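Local coordinates for cortical-lytic enzyme (PDB 4S3J), which cleaves partially degraded cortex peptidoglycan as an N-acetylglucosaminidase during spore germination, probably recognising the muramic acid delta-lactam found in spore peptidoglycan, at residues 38-41 with 42-46. Numbering follows the deposited sequence.
Sequences ETLV and VGQAL
Gln44 runs back along the open side of the turn that Val41 begins and bonds to that residue's backbone with its side-chain amide. Val41 to Gln44 form a type II beta turn, closed by Gln44 N to Val41 O at 3.0 Å. Gly43, at the third position with phi 95°, takes a backbone conformation that suits a residue without CB. The second bond comes from the other direction: Val41 N donates to Gln44 OE1 at 3.0 Å, almost perfectly straight (179°) and in the plane of the amide carbonyl. OE1 can get to Val41 N because CG of Gln44 stands anti to its own backbone N (chi1 179°) and the chain stays extended beyond it. The same oxygen lies 3.6 Å from Leu40 CA, and the Leu40 side chain passes the amide at about a right angle. The close fit is at Val41 and Gln44, both buried, which also rest on Val349 and Arg353 of helix 345-354, within the family 18 hydrolase region. On the Leu40 flank a lighter contact joins Leu40 CD1 to Leu46 CD1 at 4.1 Å, and both leucines touch Leu17 of helix 14-21. The Val42 side chain leaves the turn on its partly exposed outer side, pointing away from residues 38-41. Glu38 and Thr39 lie exposed, although Thr39 O is hydrogen-bonded to Arg353 NE. In this first LysM domain the turn leads into strand 45-49, antiparallel to strand 3-7. Pairing the N-H of buried Val41 with the amide oxygen of buried Gln44 satisfies main-chain polarity beside apolar side chains and ties the incoming loop to the residue just before strand 45-49.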
# COMPACT_ATOMS: atom_id res chain seq x y z
N GLU A 38 -24.06 13.85 -1.17
CA GLU A 38 -23.46 14.13 0.13
C GLU A 38 -22.64 15.43 0.14
O GLU A 38 -22.06 15.83 -0.86
CB GLU A 38 -22.57 12.95 0.54
CG GLU A 38 -23.37 11.77 1.06
CD GLU A 38 -22.54 10.52 1.32
OE1 GLU A 38 -21.39 10.43 0.84
OE2 GLU A 38 -23.06 9.61 1.98
N THR A 39 -22.59 16.06 1.31
CA THR A 39 -21.77 17.24 1.51
C THR A 39 -20.28 16.88 1.49
O THR A 39 -19.90 15.71 1.72
CB THR A 39 -22.11 17.89 2.84
OG1 THR A 39 -21.86 16.93 3.87
CG2 THR A 39 -23.57 18.29 2.88
N LEU A 40 -19.45 17.87 1.19
CA LEU A 40 -18.01 17.75 1.36
C LEU A 40 -17.63 18.06 2.81
O LEU A 40 -18.28 18.86 3.49
CB LEU A 40 -17.26 18.68 0.41
CG LEU A 40 -17.47 18.45 -1.10
CD1 LEU A 40 -16.66 19.44 -1.92
CD2 LEU A 40 -17.11 17.02 -1.51
N VAL A 41 -16.55 17.43 3.25
CA VAL A 41 -16.01 17.62 4.58
C VAL A 41 -14.79 18.53 4.54
O VAL A 41 -13.88 18.30 3.75
CB VAL A 41 -15.64 16.25 5.22
CG1 VAL A 41 -14.99 16.44 6.59
CG2 VAL A 41 -16.85 15.39 5.33
N VAL A 42 -14.77 19.58 5.35
CA VAL A 42 -13.60 20.46 5.43
C VAL A 42 -12.37 19.62 5.80
O VAL A 42 -12.41 18.83 6.76
CB VAL A 42 -13.82 21.60 6.46
CG1 VAL A 42 -12.56 22.44 6.64
CG2 VAL A 42 -14.95 22.46 6.00
N GLY A 43 -11.30 19.76 5.03
CA GLY A 43 -10.09 18.98 5.26
C GLY A 43 -9.98 17.71 4.43
O GLY A 43 -8.93 17.06 4.40
N GLN A 44 -11.07 17.33 3.75
CA GLN A 44 -11.11 16.22 2.81
C GLN A 44 -10.19 16.54 1.63
O GLN A 44 -10.12 17.68 1.17
CB GLN A 44 -12.57 15.99 2.34
CG GLN A 44 -12.81 14.91 1.37
CD GLN A 44 -14.28 14.75 1.02
OE1 GLN A 44 -15.19 15.49 1.46
NE2 GLN A 44 -14.53 13.74 0.24
N ALA A 45 -9.46 15.53 1.16
CA ALA A 45 -8.58 15.71 0.01
C ALA A 45 -9.20 15.15 -1.25
O ALA A 45 -9.49 13.94 -1.32
CB ALA A 45 -7.24 15.01 0.26
N LEU A 46 -9.37 16.00 -2.25
CA LEU A 46 -9.97 15.62 -3.52
C LEU A 46 -8.91 15.72 -4.61
O LEU A 46 -7.95 16.50 -4.50
CB LEU A 46 -11.14 16.52 -3.90
CG LEU A 46 -12.31 16.55 -2.91
CD1 LEU A 46 -13.31 17.60 -3.35
CD2 LEU A 46 -12.95 15.20 -2.72